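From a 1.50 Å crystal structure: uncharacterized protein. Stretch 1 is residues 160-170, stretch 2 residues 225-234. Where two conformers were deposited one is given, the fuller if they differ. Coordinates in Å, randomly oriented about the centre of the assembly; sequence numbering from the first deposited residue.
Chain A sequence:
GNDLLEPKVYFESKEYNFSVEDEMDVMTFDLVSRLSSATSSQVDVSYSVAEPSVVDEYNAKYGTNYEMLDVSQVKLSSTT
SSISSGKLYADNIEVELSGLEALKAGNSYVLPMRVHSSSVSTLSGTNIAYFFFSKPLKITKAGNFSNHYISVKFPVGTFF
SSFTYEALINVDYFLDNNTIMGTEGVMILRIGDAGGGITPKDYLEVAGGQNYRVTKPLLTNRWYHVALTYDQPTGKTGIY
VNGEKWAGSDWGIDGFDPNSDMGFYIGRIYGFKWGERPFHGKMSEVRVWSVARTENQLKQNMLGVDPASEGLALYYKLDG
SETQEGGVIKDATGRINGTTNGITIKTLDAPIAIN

Stretch 1 160-170: FSSFTYEALIN
Stretch 2 (225-234) HVALTYDQPT

Stretch 1 forms a strand from Phe-163 through Asn-170, and the strand of stretch 2, already under way at His-225, runs antiparallel to it: their N-to-C directions differ by 176° and their axes approach to 4.6 Å. Phi runs from -91° to -164° and psi from 102° to 169°. The register pairs Phe-163 with Tyr-230, Thr-164 with Thr-229, Tyr-165 with Leu-228, Glu-166 with Ala-227, Ala-167 with Val-226 and Leu-168 with His-225. CA-CA separations alternate accordingly: Tyr-165 CA to Leu-228 CA, a hydrogen-bonded pair, is 5.2 Å, whereas Thr-164 CA to Thr-229 CA and Leu-168 CA to His-225 CA, at non-hydrogen-bonded pairs, are both 4.4 Å.

Three pairs carry reciprocal backbone hydrogen bonds. Phe-163 N to Tyr-230 O and Tyr-230 N to Phe-163 O are both 3.0 Å; Tyr-165 N to Leu-228 O and Leu-228 N to Tyr-165 O are both 2.9 Å; Ala-167 N to Val-226 O is 3.0 Å, and Val-226 N to Ala-167 O is 2.8 Å and nearly linear at 175°. The same carbonyls receive CA-H...O contacts, among them Ala-227 CA to Tyr-165 O at 3.1 Å and Thr-164 CA to Leu-228 O at 3.2 Å.

Before the first strand, Ser-161 (phi/psi -92/-75°) and Ser-162 (-88/143°) lie in a loop; beyond Asp-231, residues 232-234 adopt helical phi/psi. Here a side chain takes over from the ladder: Ser-162, chi1 m, accepts Gln-232 N at its OG over 2.9 Å, with an angle of 163°. A short hydroxyl suits this position because it reaches the turning backbone directly. One water lies 2.8 Å from Ser-161 OG (chi1 p) and 3.0 Å from Ser-162 OG, hydrogen-bonded to both, and donates a weak bond to Gln-232 OE1 at 3.3 Å. Within the turn, Thr-234 N donates to Asp-231 OD1 at 3.2 Å. Ser-161 O is buried without a polar partner, 3.2 Å from Tyr-230 CD2.

The sheet face bearing Phe-163, Tyr-165, Ala-167, Val-226, Leu-228 and Tyr-230 is packed largely through carbon. Leu-228 (t, p) places CD2 3.9 Å from Phe-163 CE2, at that ring's edge, and also 3.9 Å from Tyr-165 CD2. Phe-163 (p, chi2 -84°) brings CE1 to 3.5 Å from Tyr-230 CB. Tyr-165 is m and Tyr-230 t; their hydroxyls bond elsewhere in the structure, so these buried rings combine apolar packing with satisfied polar ends. Ala-167 is compact beside Val-226 (m), whose CG1 meets Ile-169 CD1 (p, t) at 3.9 Å.

Thr-164, Glu-166, Leu-168, His-225, Ala-227 and Thr-229 occupy the other face. Glu-166 (p, t, chi3 -29°) extends past small Ala-227, its CB 3.9 Å from Ala-227 CB, and OE1 accepts a weak hydrogen bond from His-225 NE2 at 2.9 Å and 122°. His-225 is t, chi2 -102°; Leu-168 (m, t) sets CD2 3.8 Å from His-225 CB. Thr-164 (m) and Thr-229 (p) meet through OG1 and CG2, respectively, at 3.7 Å. Together the stretches bury 791 Å², both sides summed.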

# COMPACT_ATOMS: atom_id res chain seq x y z
N PHE A 160 -7.32 -2.14 -23.80
CA PHE A 160 -6.18 -1.68 -23.05
C PHE A 160 -5.06 -1.38 -24.04
O PHE A 160 -4.62 -2.26 -24.79
CB PHE A 160 -5.72 -2.76 -22.08
CG PHE A 160 -6.67 -2.98 -20.91
CD1 PHE A 160 -7.15 -1.93 -20.15
CD2 PHE A 160 -7.04 -4.27 -20.56
CE1 PHE A 160 -8.00 -2.16 -19.07
CE2 PHE A 160 -7.90 -4.50 -19.48
CZ PHE A 160 -8.38 -3.44 -18.73
N SER A 161 -4.61 -0.13 -24.07
CA SER A 161 -3.44 0.21 -24.85
C SER A 161 -2.26 0.08 -23.94
O SER A 161 -1.53 -0.90 -24.01
CB SER A 161 -3.57 1.60 -25.49
OG SER A 161 -3.94 2.56 -24.52
N SER A 162 -2.08 1.03 -23.04
CA SER A 162 -1.14 0.84 -21.95
C SER A 162 -1.86 0.15 -20.80
O SER A 162 -3.04 0.38 -20.57
CB SER A 162 -0.57 2.17 -21.49
OG SER A 162 0.12 2.78 -22.57
N PHE A 163 -1.16 -0.74 -20.10
CA PHE A 163 -1.82 -1.45 -19.02
C PHE A 163 -0.81 -2.04 -18.06
O PHE A 163 0.39 -2.08 -18.33
CB PHE A 163 -2.72 -2.55 -19.58
CG PHE A 163 -1.95 -3.71 -20.13
CD1 PHE A 163 -1.47 -3.67 -21.42
CD2 PHE A 163 -1.68 -4.81 -19.34
CE1 PHE A 163 -0.73 -4.71 -21.95
CE2 PHE A 163 -0.93 -5.88 -19.87
CZ PHE A 163 -0.46 -5.81 -21.17
N THR A 164 -1.36 -2.50 -16.94
CA THR A 164 -0.60 -3.19 -15.90
C THR A 164 -1.42 -4.32 -15.33
O THR A 164 -2.61 -4.15 -15.04
CB THR A 164 -0.26 -2.23 -14.74
OG1 THR A 164 0.46 -1.11 -15.25
CG2 THR A 164 0.59 -2.92 -13.68
N TYR A 165 -0.78 -5.47 -15.16
CA TYR A 165 -1.31 -6.53 -14.31
C TYR A 165 -0.38 -6.58 -13.11
O TYR A 165 0.84 -6.55 -13.29
CB TYR A 165 -1.19 -7.92 -14.95
CG TYR A 165 -1.98 -8.22 -16.20
CD1 TYR A 165 -2.99 -7.39 -16.67
CD2 TYR A 165 -1.71 -9.40 -16.92
CE1 TYR A 165 -3.71 -7.71 -17.81
CE2 TYR A 165 -2.43 -9.73 -18.07
CZ TYR A 165 -3.43 -8.89 -18.50
OH TYR A 165 -4.15 -9.21 -19.64
N GLU A 166 -0.91 -6.72 -11.91
CA GLU A 166 -0.03 -6.94 -10.75
C GLU A 166 -0.73 -7.76 -9.69
O GLU A 166 -1.96 -7.81 -9.62
CB GLU A 166 0.52 -5.65 -10.14
CG GLU A 166 -0.53 -4.72 -9.63
CD GLU A 166 0.02 -3.49 -8.92
OE1 GLU A 166 1.12 -3.58 -8.34
OE2 GLU A 166 -0.66 -2.42 -8.91
N ALA A 167 0.07 -8.45 -8.89
CA ALA A 167 -0.45 -9.25 -7.78
C ALA A 167 0.66 -9.61 -6.83
O ALA A 167 1.84 -9.71 -7.23
CB ALA A 167 -1.06 -10.53 -8.28
N LEU A 168 0.29 -9.86 -5.58
CA LEU A 168 1.14 -10.61 -4.65
C LEU A 168 0.75 -12.07 -4.80
O LEU A 168 -0.45 -12.42 -4.76
CB LEU A 168 0.91 -10.18 -3.20
CG LEU A 168 1.36 -8.76 -2.88
CD1 LEU A 168 0.67 -8.24 -1.60
CD2 LEU A 168 2.87 -8.65 -2.76
N ILE A 169 1.75 -12.94 -4.96
CA ILE A 169 1.52 -14.37 -5.13
C ILE A 169 2.44 -15.18 -4.24
O ILE A 169 3.53 -14.77 -3.87
CB ILE A 169 1.71 -14.84 -6.60
CG1 ILE A 169 3.17 -14.70 -7.03
CG2 ILE A 169 0.77 -14.07 -7.51
CD1 ILE A 169 3.44 -15.35 -8.39
N ASN A 170 1.94 -16.36 -3.90
CA ASN A 170 2.69 -17.34 -3.11
C ASN A 170 2.31 -18.70 -3.64
O ASN A 170 1.17 -19.15 -3.49
CB ASN A 170 2.34 -17.20 -1.63
CG ASN A 170 3.20 -18.06 -0.75
OD1 ASN A 170 3.52 -19.19 -1.11
ND2 ASN A 170 3.62 -17.53 0.39
N HIS A 225 5.89 -10.01 -5.15
CA HIS A 225 5.07 -9.10 -5.92
C HIS A 225 5.45 -9.24 -7.38
O HIS A 225 6.65 -9.18 -7.71
CB HIS A 225 5.26 -7.65 -5.48
CG HIS A 225 4.30 -6.72 -6.13
ND1 HIS A 225 4.65 -5.91 -7.19
CD2 HIS A 225 2.99 -6.48 -5.89
CE1 HIS A 225 3.59 -5.22 -7.58
NE2 HIS A 225 2.57 -5.54 -6.80
N VAL A 226 4.47 -9.45 -8.24
CA VAL A 226 4.73 -9.63 -9.66
C VAL A 226 3.91 -8.63 -10.46
O VAL A 226 2.78 -8.32 -10.10
CB VAL A 226 4.47 -11.06 -10.15
CG1 VAL A 226 5.34 -12.08 -9.36
CG2 VAL A 226 3.01 -11.43 -10.08
N ALA A 227 4.49 -8.10 -11.53
CA ALA A 227 3.78 -7.14 -12.38
C ALA A 227 4.21 -7.26 -13.84
O ALA A 227 5.37 -7.57 -14.15
CB ALA A 227 3.98 -5.70 -11.90
N LEU A 228 3.26 -7.01 -14.73
CA LEU A 228 3.52 -6.89 -16.16
C LEU A 228 3.00 -5.51 -16.56
O LEU A 228 1.85 -5.19 -16.25
CB LEU A 228 2.73 -7.95 -16.89
CG LEU A 228 2.59 -7.76 -18.41
CD1 LEU A 228 3.93 -7.93 -19.12
CD2 LEU A 228 1.57 -8.73 -18.96
N THR A 229 3.83 -4.73 -17.25
CA THR A 229 3.41 -3.43 -17.75
C THR A 229 3.64 -3.36 -19.24
O THR A 229 4.55 -4.01 -19.77
CB THR A 229 4.15 -2.25 -17.07
OG1 THR A 229 5.54 -2.26 -17.41
CG2 THR A 229 3.98 -2.28 -15.56
N TYR A 230 2.82 -2.58 -19.93
CA TYR A 230 3.12 -2.21 -21.31
C TYR A 230 2.76 -0.75 -21.48
O TYR A 230 1.66 -0.33 -21.15
CB TYR A 230 2.28 -3.03 -22.28
CG TYR A 230 2.41 -2.65 -23.74
CD1 TYR A 230 3.65 -2.57 -24.35
CD2 TYR A 230 1.28 -2.45 -24.51
CE1 TYR A 230 3.77 -2.27 -25.71
CE2 TYR A 230 1.39 -2.15 -25.86
CZ TYR A 230 2.63 -2.08 -26.45
OH TYR A 230 2.71 -1.78 -27.79
N ASP A 231 3.74 0.00 -21.97
CA ASP A 231 3.58 1.42 -22.29
C ASP A 231 3.44 1.49 -23.81
O ASP A 231 4.44 1.37 -24.52
CB ASP A 231 4.82 2.18 -21.82
CG ASP A 231 4.67 3.69 -21.94
OD1 ASP A 231 4.29 4.19 -23.02
OD2 ASP A 231 4.95 4.37 -20.93
N GLN A 232 2.23 1.66 -24.29
CA GLN A 232 2.00 1.56 -25.73
C GLN A 232 2.74 2.63 -26.55
O GLN A 232 3.30 2.32 -27.59
CB GLN A 232 0.50 1.55 -26.02
CG GLN A 232 0.16 1.58 -27.51
CD GLN A 232 0.06 2.99 -28.05
OE1 GLN A 232 -0.46 3.89 -27.37
NE2 GLN A 232 0.55 3.20 -29.26
N PRO A 233 2.79 3.89 -26.07
CA PRO A 233 3.53 4.86 -26.88
C PRO A 233 5.02 4.56 -27.00
O PRO A 233 5.59 4.77 -28.08
CB PRO A 233 3.32 6.19 -26.14
CG PRO A 233 2.07 6.02 -25.43
CD PRO A 233 1.93 4.56 -25.07
N THR A 234 5.67 4.13 -25.93
CA THR A 234 7.10 3.87 -26.01
C THR A 234 7.35 2.50 -26.58
O THR A 234 8.45 2.20 -27.05
CB THR A 234 7.80 3.96 -24.67
OG1 THR A 234 7.33 2.91 -23.81
CG2 THR A 234 7.57 5.31 -24.01
O HOH W 1 -1.75 4.32 -24.31